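Local coordinates for tyrosine specific protein phosphatase (Trypanosoma cruzi, PDB 4AZ1) that probably removes phosphate from phosphotyrosine residues of other proteins, as a protein tyrosine phosphatase, at residues Arg35-Ala40 against Leu55-Thr60; Thr73-Asn78 against Leu105-Glu110; Pro135-Ser140 against Ile153-Gly158. All blocks are in the same frame, centred on the assembly; numbering follows the deposited sequence.

Interaction 1 (Arg35-Ala40 against Leu55-Thr60)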
loop_
_atom_site.group_PDB
_atom_site.type_symbol
_atom_site.label_atom_id
_atom_site.label_comp_id
_atom_site.label_asym_id
_atom_site.label_seq_id
_atom_site.Cartn_x
_atom_site.Cartn_y
_atom_site.Cartn_z
ATOM N N ARG A 35 5.856 14.544 26.486
ATOM C CA ARG A 35 4.652 14.349 27.286
ATOM C C ARG A 35 3.670 15.496 27.062
ATOM O O ARG A 35 2.448 15.313 27.115
ATOM C CB ARG A 35 5.010 14.263 28.774
ATOM C CG ARG A 35 5.719 12.981 29.193
ATOM C CD ARG A 35 5.700 12.804 30.716
ATOM N NE ARG A 35 6.350 13.909 31.421
ATOM C CZ ARG A 35 6.360 14.055 32.744
ATOM N NH1 ARG A 35 5.753 13.166 33.524
ATOM N NH2 ARG A 35 6.977 15.095 33.293
ATOM N N SER A 36 4.235 16.673 26.804
ATOM C CA SER A 36 3.490 17.917 26.614
ATOM C C SER A 36 2.999 18.118 25.179
ATOM O O SER A 36 2.240 19.051 24.909
ATOM C CB SER A 36 4.401 19.091 26.973
ATOM O OG SER A 36 5.573 19.073 26.167
ATOM N N ILE A 37 3.438 17.253 24.264
ATOM C CA ILE A 37 3.136 17.408 22.842
ATOM C C ILE A 37 2.009 16.487 22.379
ATOM O O ILE A 37 1.976 15.305 22.745
ATOM C CB ILE A 37 4.383 17.107 22.001
ATOM C CG1 ILE A 37 5.567 17.919 22.525
ATOM C CG2 ILE A 37 4.123 17.385 20.529
ATOM C CD1 ILE A 37 6.843 17.712 21.747
ATOM N N SER A 38 1.092 17.021 21.571
ATOM C CA SER A 38 0.033 16.207 20.977
ATOM C C SER A 38 0.521 15.371 19.784
ATOM O O SER A 38 1.163 15.890 18.860
ATOM C CB SER A 38 -1.148 17.077 20.546
ATOM O OG SER A 38 -2.187 16.272 20.011
ATOM N N PHE A 39 0.200 14.079 19.814
ATOM C CA PHE A 39 0.449 13.176 18.697
ATOM C C PHE A 39 -0.830 12.441 18.323
ATOM O O PHE A 39 -0.777 11.304 17.844
ATOM C CB PHE A 39 1.510 12.154 19.082
ATOM C CG PHE A 39 2.867 12.750 19.309
ATOM C CD1 PHE A 39 3.702 13.013 18.235
ATOM C CD2 PHE A 39 3.304 13.065 20.597
ATOM C CE1 PHE A 39 4.983 13.570 18.433
ATOM C CE2 PHE A 39 4.565 13.624 20.803
ATOM C CZ PHE A 39 5.410 13.871 19.711
ATOM N N ALA A 40 -1.968 13.108 18.532
ATOM C CA ALA A 40 -3.295 12.503 18.406
ATOM C C ALA A 40 -3.492 11.651 17.160
ATOM O O ALA A 40 -3.779 10.454 17.253
ATOM C CB ALA A 40 -4.385 13.586 18.481
ATOM N N LEU A 55 6.489 9.091 16.454
ATOM C CA LEU A 55 5.194 9.650 16.084
ATOM C C LEU A 55 5.354 11.051 15.507
ATOM O O LEU A 55 6.300 11.763 15.848
ATOM C CB LEU A 55 4.285 9.703 17.312
ATOM C CG LEU A 55 4.064 8.394 18.068
ATOM C CD1 LEU A 55 3.185 8.629 19.290
ATOM C CD2 LEU A 55 3.449 7.332 17.164
ATOM N N ALA A 56 4.429 11.439 14.631
ATOM C CA ALA A 56 4.448 12.770 14.008
ATOM C C ALA A 56 3.661 13.787 14.836
ATOM O O ALA A 56 2.511 13.521 15.184
ATOM C CB ALA A 56 3.859 12.678 12.602
ATOM N N ASN A 57 4.259 14.947 15.133
ATOM C CA ASN A 57 3.547 16.014 15.856
ATOM C C ASN A 57 2.260 16.428 15.162
ATOM O O ASN A 57 2.244 16.609 13.945
ATOM C CB ASN A 57 4.407 17.277 16.015
ATOM C CG ASN A 57 5.754 16.998 16.643
ATOM O OD1 ASN A 57 6.413 16.005 16.330
ATOM N ND2 ASN A 57 6.176 17.886 17.530
ATOM N N GLU A 58 1.195 16.604 15.941
ATOM C CA GLU A 58 -0.102 16.986 15.402
ATOM C C GLU A 58 -0.055 18.355 14.726
ATOM O O GLU A 58 -0.588 18.537 13.631
ATOM C CB GLU A 58 -1.135 17.017 16.533
ATOM C CG GLU A 58 -2.571 17.179 16.069
ATOM C CD GLU A 58 -3.052 15.987 15.259
ATOM O OE1 GLU A 58 -2.623 14.848 15.557
ATOM O OE2 GLU A 58 -3.866 16.186 14.328
ATOM N N ALA A 59 0.591 19.313 15.385
ATOM C CA ALA A 59 0.586 20.706 14.936
ATOM C C ALA A 59 1.134 20.905 13.526
ATOM O O ALA A 59 0.716 21.821 12.823
ATOM C CB ALA A 59 1.356 21.570 15.916
ATOM N N THR A 60 2.080 20.056 13.127
ATOM C CA THR A 60 2.728 20.189 11.831
ATOM C C THR A 60 2.544 18.930 10.976
ATOM O O THR A 60 3.262 18.717 9.993
ATOM C CB THR A 60 4.229 20.486 11.997
ATOM O OG1 THR A 60 4.847 19.412 12.710
ATOM C CG2 THR A 60 4.440 21.783 12.769
HETATM O O HOH W 1 1.518 18.781 18.263
#
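F39 carries the contact, its ring lying against the backbone of L55 and A56. CD1 brings the ring edge, near its plane, to A56 O at 3.3 Å, while CE1 meets L55 O more obliquely at 3.4 Å. On the L55 side chain it is CB that touches, 3.5 Å from F39 CD1, with L55 CD1 packing against the CB and CG of F39. Next along, N57 runs beside F39, pointing the same way, with its amide turned 68° from the ring; N57 OD1 comes to 3.5 Å from F39 CE1, but its hydrogen bond is with F268 N, which helps hold OD1 in place. N57 ND2 touches I37 CG2.

The polar link is between backbones. E58 N donates to S38 O over 3.0 Å in a nearly straight bond (167° at the hydrogen), and the same carbonyl oxygen takes a second hydrogen bond from a water that accepts from A59 N. Beyond it, E58 holds CG anti to its backbone N (chi1 -170°) and then bends, bringing OE1 beside the CB of A40, 3.6 Å away. There OE1 accepts from T41 N in the first turn of helix 40-44, whose N-cap position is F39; the helix end would be expected to suit the carboxylate's negative charge. S38 OG accepts a weak hydrogen bond from A40 N.

The contact thus ties the start of helix 40-44 to the loop that follows it. L55 also packs on S42 and L43 of that helix, and T60 pairs by backbone with L81 of strand 79-82.

Interaction 2 (Thr73-Asn78 against Leu105-Glu110). With FMT (formic acid), chain H.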
loop_
_atom_site.group_PDB
_atom_site.type_symbol
_atom_site.label_atom_id
_atom_site.label_comp_id
_atom_site.label_asym_id
_atom_site.label_seq_id
_atom_site.Cartn_x
_atom_site.Cartn_y
_atom_site.Cartn_z
ATOM N N THR A 73 -8.495 15.147 5.073
ATOM C CA THR A 73 -7.462 14.377 4.379
ATOM C C THR A 73 -7.632 12.898 4.714
ATOM O O THR A 73 -7.451 12.488 5.862
ATOM C CB THR A 73 -6.019 14.813 4.710
ATOM O OG1 THR A 73 -5.830 16.187 4.356
ATOM C CG2 THR A 73 -5.042 13.967 3.913
ATOM N N PRO A 74 -7.985 12.095 3.702
ATOM C CA PRO A 74 -8.320 10.674 3.838
ATOM C C PRO A 74 -7.107 9.741 3.843
ATOM O O PRO A 74 -7.274 8.526 3.693
ATOM C CB PRO A 74 -9.163 10.408 2.589
ATOM C CG PRO A 74 -8.589 11.338 1.564
ATOM C CD PRO A 74 -8.153 12.574 2.316
ATOM N N TYR A 75 -5.910 10.273 4.023
ATOM C CA TYR A 75 -4.766 9.388 4.140
ATOM C C TYR A 75 -3.800 9.859 5.205
ATOM O O TYR A 75 -3.807 11.020 5.615
ATOM C CB TYR A 75 -4.057 9.210 2.798
ATOM C CG TYR A 75 -3.757 10.505 2.100
ATOM C CD1 TYR A 75 -2.719 11.310 2.524
ATOM C CD2 TYR A 75 -4.515 10.921 1.014
ATOM C CE1 TYR A 75 -2.438 12.489 1.895
ATOM C CE2 TYR A 75 -4.241 12.107 0.375
ATOM C CZ TYR A 75 -3.197 12.888 0.822
ATOM O OH TYR A 75 -2.904 14.078 0.201
ATOM N N TYR A 76 -2.962 8.937 5.642
ATOM C CA TYR A 76 -2.035 9.205 6.722
ATOM C C TYR A 76 -0.632 8.837 6.292
ATOM O O TYR A 76 -0.370 7.710 5.836
ATOM C CB TYR A 76 -2.425 8.435 7.992
ATOM C CG TYR A 76 -1.350 8.449 9.068
ATOM C CD1 TYR A 76 -1.273 9.488 9.982
ATOM C CD2 TYR A 76 -0.430 7.411 9.177
ATOM C CE1 TYR A 76 -0.302 9.506 10.961
ATOM C CE2 TYR A 76 0.547 7.422 10.162
ATOM C CZ TYR A 76 0.601 8.472 11.047
ATOM O OH TYR A 76 1.564 8.489 12.024
ATOM N N ILE A 77 0.266 9.806 6.409
ATOM C CA ILE A 77 1.669 9.506 6.416
ATOM C C ILE A 77 2.197 9.972 7.776
ATOM O O ILE A 77 1.746 10.994 8.315
ATOM C CB ILE A 77 2.414 10.142 5.228
ATOM C CG1 ILE A 77 2.580 11.646 5.418
ATOM C CG2 ILE A 77 1.679 9.824 3.898
ATOM C CD1 ILE A 77 3.767 12.224 4.645
ATOM N N ASN A 78 3.095 9.189 8.363
ATOM C CA ASN A 78 3.775 9.608 9.587
ATOM C C ASN A 78 4.807 10.656 9.167
ATOM O O ASN A 78 5.969 10.324 8.902
ATOM C CB ASN A 78 4.446 8.394 10.231
ATOM C CG ASN A 78 5.101 8.703 11.560
ATOM O OD1 ASN A 78 5.696 9.764 11.753
ATOM N ND2 ASN A 78 5.017 7.752 12.481
ATOM N N LEU A 105 1.582 7.364 -1.759
ATOM C CA LEU A 105 1.498 7.687 -3.184
ATOM C C LEU A 105 0.376 8.681 -3.457
ATOM O O LEU A 105 0.508 9.578 -4.309
ATOM C CB LEU A 105 1.304 6.416 -4.025
ATOM C CG LEU A 105 2.445 5.390 -3.949
ATOM C CD1 LEU A 105 2.225 4.198 -4.904
ATOM C CD2 LEU A 105 3.788 6.027 -4.214
ATOM N N ALA A 106 -0.734 8.517 -2.742
ATOM C CA ALA A 106 -1.867 9.421 -2.903
ATOM C C ALA A 106 -1.474 10.836 -2.498
ATOM O O ALA A 106 -1.898 11.819 -3.123
ATOM C CB ALA A 106 -3.051 8.953 -2.074
ATOM N N MET A 107 -0.688 10.930 -1.428
ATOM C CA MET A 107 -0.165 12.208 -0.966
ATOM C C MET A 107 0.696 12.836 -2.046
ATOM O O MET A 107 0.501 14.002 -2.382
ATOM C CB MET A 107 0.650 12.035 0.319
ATOM C CG MET A 107 1.216 13.340 0.879
ATOM S SD MET A 107 2.848 13.773 0.201
ATOM C CE MET A 107 3.738 12.244 0.550
ATOM N N LEU A 108 1.640 12.061 -2.590
ATOM C CA LEU A 108 2.523 12.564 -3.637
ATOM C C LEU A 108 1.692 13.101 -4.782
ATOM O O LEU A 108 2.003 14.148 -5.365
ATOM C CB LEU A 108 3.418 11.451 -4.171
ATOM C CG LEU A 108 4.470 10.908 -3.221
ATOM C CD1 LEU A 108 5.307 9.858 -3.940
ATOM C CD2 LEU A 108 5.327 12.083 -2.741
ATOM N N TYR A 109 0.618 12.379 -5.088
ATOM C CA TYR A 109 -0.210 12.699 -6.231
ATOM C C TYR A 109 -1.071 13.932 -5.996
ATOM O O TYR A 109 -1.094 14.839 -6.825
ATOM C CB TYR A 109 -1.098 11.509 -6.605
ATOM C CG TYR A 109 -1.909 11.779 -7.842
ATOM C CD1 TYR A 109 -1.343 11.648 -9.109
ATOM C CD2 TYR A 109 -3.233 12.196 -7.753
ATOM C CE1 TYR A 109 -2.080 11.915 -10.251
ATOM C CE2 TYR A 109 -3.980 12.462 -8.896
ATOM C CZ TYR A 109 -3.396 12.317 -10.137
ATOM O OH TYR A 109 -4.128 12.581 -11.271
ATOM N N GLU A 110 -1.809 13.946 -4.892
ATOM C CA GLU A 110 -2.706 15.061 -4.594
ATOM C C GLU A 110 -1.938 16.365 -4.333
ATOM O O GLU A 110 -2.387 17.446 -4.728
ATOM C CB GLU A 110 -3.602 14.728 -3.392
ATOM C CG GLU A 110 -4.730 15.739 -3.156
ATOM C CD GLU A 110 -4.805 16.211 -1.714
ATOM O OE1 GLU A 110 -4.406 15.442 -0.813
ATOM O OE2 GLU A 110 -5.255 17.356 -1.482
HETATM C C FMT H . 4.753 7.358 5.455
HETATM O O1 FMT H . 4.040 7.324 6.468
HETATM O O2 FMT H . 5.533 8.274 5.151
#
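Y75 lays one face of its ring over the backbone of A106 and M107, with M107 N above it, offset toward the rim, while M107 CB sits off the rim at CE1, 3.5 Å away; the Y75 and M107 side chains cross at about a right angle. On the same side of the plane, at the ring atom across from CE1, CD2 reaches A106 CB at 3.9 Å. The opposite face is covered by T73 CG2, 3.6 Å above the plane and over the ring centre, although T73 is poorly ordered. CG of Y75 sits between its backbone N and carbonyl carbon (chi1 50°), the crowded position, and the ring extends from there to the helix. At its far end the hydroxyl lies close to the carboxylate of E110. Y75 has two deposited conformers, and the 2.3 Å between Y75 OH and E110 OE1 is too short to be read as a reliable bond.

M107 bends at chi2 and again at chi3 (-54°), which turns CE toward I77. The meeting is methyl against methyl, I77 CD1 to M107 CE at 4.1 Å, again with the side chains at about a right angle, so M107 packs on both Y75 and I77.

Past I77 sits a formic acid molecule, probably from the crystallisation liquor: N78 N donates to its O1 over 2.8 Å, and Q94 NE2 gives another hydrogen bond. D103, earlier on the helix, accepts from Y76 N through OD2, a further link between loop and helix. The Y-Y-I-N run of 75-78 probably corresponds to the D-Y-I-N motif of classical tyrosine phosphatases, and the buried packing of this loop, just before strand 79-82, on helix 101-110 is part of that family's catalytic-domain fold.

Interaction 3 (Pro135-Ser140 against Ile153-Gly158)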
loop_
_atom_site.group_PDB
_atom_site.type_symbol
_atom_site.label_atom_id
_atom_site.label_comp_id
_atom_site.label_asym_id
_atom_site.label_seq_id
_atom_site.Cartn_x
_atom_site.Cartn_y
_atom_site.Cartn_z
ATOM N N PRO A 135 8.445 0.890 -9.350
ATOM C CA PRO A 135 8.541 -0.322 -10.175
ATOM C C PRO A 135 9.990 -0.761 -10.288
ATOM O O PRO A 135 10.883 0.091 -10.370
ATOM C CB PRO A 135 8.045 0.132 -11.567
ATOM C CG PRO A 135 7.476 1.546 -11.374
ATOM C CD PRO A 135 8.132 2.097 -10.145
ATOM N N GLU A 136 10.222 -2.069 -10.295
ATOM C CA GLU A 136 11.566 -2.584 -10.468
ATOM C C GLU A 136 11.956 -2.496 -11.936
ATOM O O GLU A 136 11.128 -2.805 -12.821
ATOM C CB GLU A 136 11.644 -4.045 -10.018
ATOM C CG GLU A 136 11.688 -4.266 -8.513
ATOM C CD GLU A 136 11.890 -5.735 -8.163
ATOM O OE1 GLU A 136 11.116 -6.583 -8.669
ATOM O OE2 GLU A 136 12.830 -6.040 -7.397
ATOM N N GLU A 137 13.207 -2.094 -12.185
ATOM C CA GLU A 137 13.795 -2.100 -13.531
ATOM C C GLU A 137 13.451 -3.346 -14.343
ATOM O O GLU A 137 13.080 -3.256 -15.518
ATOM C CB GLU A 137 15.317 -2.005 -13.432
ATOM C CG GLU A 137 15.854 -0.616 -13.185
ATOM C CD GLU A 137 16.600 -0.058 -14.383
ATOM O OE1 GLU A 137 16.058 -0.121 -15.509
ATOM O OE2 GLU A 137 17.731 0.443 -14.193
ATOM N N ARG A 138 13.574 -4.506 -13.705
ATOM C CA ARG A 138 13.362 -5.789 -14.375
ATOM C C ARG A 138 11.886 -6.113 -14.631
ATOM O O ARG A 138 11.559 -7.217 -15.084
ATOM C CB ARG A 138 14.010 -6.914 -13.561
ATOM N N GLY A 139 11.001 -5.154 -14.360
ATOM C CA GLY A 139 9.569 -5.390 -14.473
ATOM C C GLY A 139 8.918 -4.845 -15.737
ATOM O O GLY A 139 9.606 -4.436 -16.679
ATOM N N SER A 140 7.585 -4.841 -15.746
ATOM C CA SER A 140 6.798 -4.335 -16.877
ATOM C C SER A 140 6.902 -2.812 -17.000
ATOM O O SER A 140 6.497 -2.242 -18.015
ATOM C CB SER A 140 5.319 -4.729 -16.731
ATOM O OG SER A 140 4.663 -3.928 -15.750
ATOM N N ILE A 153 1.812 3.645 -10.582
ATOM C CA ILE A 153 3.074 4.372 -10.690
ATOM C C ILE A 153 3.965 3.677 -11.734
ATOM O O ILE A 153 4.078 2.439 -11.755
ATOM C CB ILE A 153 3.740 4.560 -9.295
ATOM C CG1 ILE A 153 5.086 5.285 -9.406
ATOM C CG2 ILE A 153 3.890 3.249 -8.587
ATOM C CD1 ILE A 153 5.709 5.598 -8.014
ATOM N N SER A 154 4.557 4.465 -12.630
ATOM C CA SER A 154 5.233 3.901 -13.793
ATOM C C SER A 154 6.584 4.540 -13.998
ATOM O O SER A 154 6.826 5.670 -13.556
ATOM C CB SER A 154 4.414 4.128 -15.071
ATOM O OG SER A 154 3.052 3.823 -14.880
ATOM N N GLU A 155 7.461 3.826 -14.694
ATOM C CA GLU A 155 8.728 4.396 -15.108
ATOM C C GLU A 155 8.448 5.367 -16.255
ATOM O O GLU A 155 7.678 5.050 -17.150
ATOM C CB GLU A 155 9.694 3.294 -15.552
ATOM C CG GLU A 155 11.055 3.832 -15.992
ATOM C CD GLU A 155 12.137 2.769 -16.056
ATOM O OE1 GLU A 155 11.807 1.562 -15.910
ATOM O OE2 GLU A 155 13.320 3.153 -16.253
ATOM N N ASP A 156 9.037 6.558 -16.205
ATOM C CA ASP A 156 8.853 7.535 -17.278
ATOM C C ASP A 156 9.431 6.970 -18.575
ATOM O O ASP A 156 10.633 6.697 -18.651
ATOM C CB ASP A 156 9.521 8.866 -16.904
ATOM C CG ASP A 156 9.151 10.012 -17.851
ATOM O OD1 ASP A 156 9.077 9.797 -19.092
ATOM O OD2 ASP A 156 8.947 11.140 -17.342
ATOM N N PRO A 157 8.568 6.764 -19.592
ATOM C CA PRO A 157 8.982 6.130 -20.852
ATOM C C PRO A 157 10.064 6.912 -21.585
ATOM O O PRO A 157 10.791 6.329 -22.395
ATOM C CB PRO A 157 7.703 6.147 -21.707
ATOM C CG PRO A 157 6.585 6.271 -20.742
ATOM C CD PRO A 157 7.116 7.029 -19.551
ATOM N N GLY A 158 10.155 8.211 -21.325
ATOM C CA GLY A 158 11.085 9.045 -22.059
ATOM C C GLY A 158 12.252 9.491 -21.205
ATOM O O GLY A 158 12.935 10.461 -21.533
#
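I153 meets P135 through its backbone: I153 O lies 3.5 Å from P135 CG, so the proline ring sits against the strand's peptide. The side chains approach only loosely, P135 CD to I153 CG1 at 4.5 Å, and both residues also pack on L174 of the next strand. At S154 the same CG stands 4.1 Å from S154 CA; the serine's CB points away from the loop, and its OG hydrogen-bonds S142 OG. E155 follows, its backbone N within 4.0 Å of P135 CG.

The E155 side chain then runs out extended, CG anti to the backbone N (chi1 -180°), toward the type I turn E136-G139. That turn is closed by G139 N bonding to E136 O, and it carries E137, whose OE1 comes to 4.3 Å from E155 OE2. These like charges should repel somewhat; E155 OE2 has a weak hydrogen bond from Y161 N. With D156 the chain leaves the strand in an Asx turn: G158 N donates to D156 OD1 over 2.9 Å, reaching it on the anti side.

On the loop, E136 OE1 bonds H47 NE2 of the second subunit. The proline ends a Y-W-P sequence familiar in tyrosine phosphatases, and here it packs against the backbone of strand 151-164, next to the edge strand 142-145 of the large mixed sheet of that fold.

The three contacts follow one another along the chain, each closing before the next opens. Interactions 1 and 2 have centres about 18 Å apart and touch where A56 CB meets N78 OD1. Interaction 2 reaches interaction 3, about 22 Å away between centres, through L105 CD1 on I153 CG2, so helix 101-110 stands between the 73-78 loop and strand 151-164. Interactions 1 and 3 do not touch, their nearest atoms being about 22 Å apart. The path thus runs from the loops around helix 40-44, through a buried loop-helix layer, to the mixed sheet near its 142-145 edge, joining successive parts of one phosphatase domain.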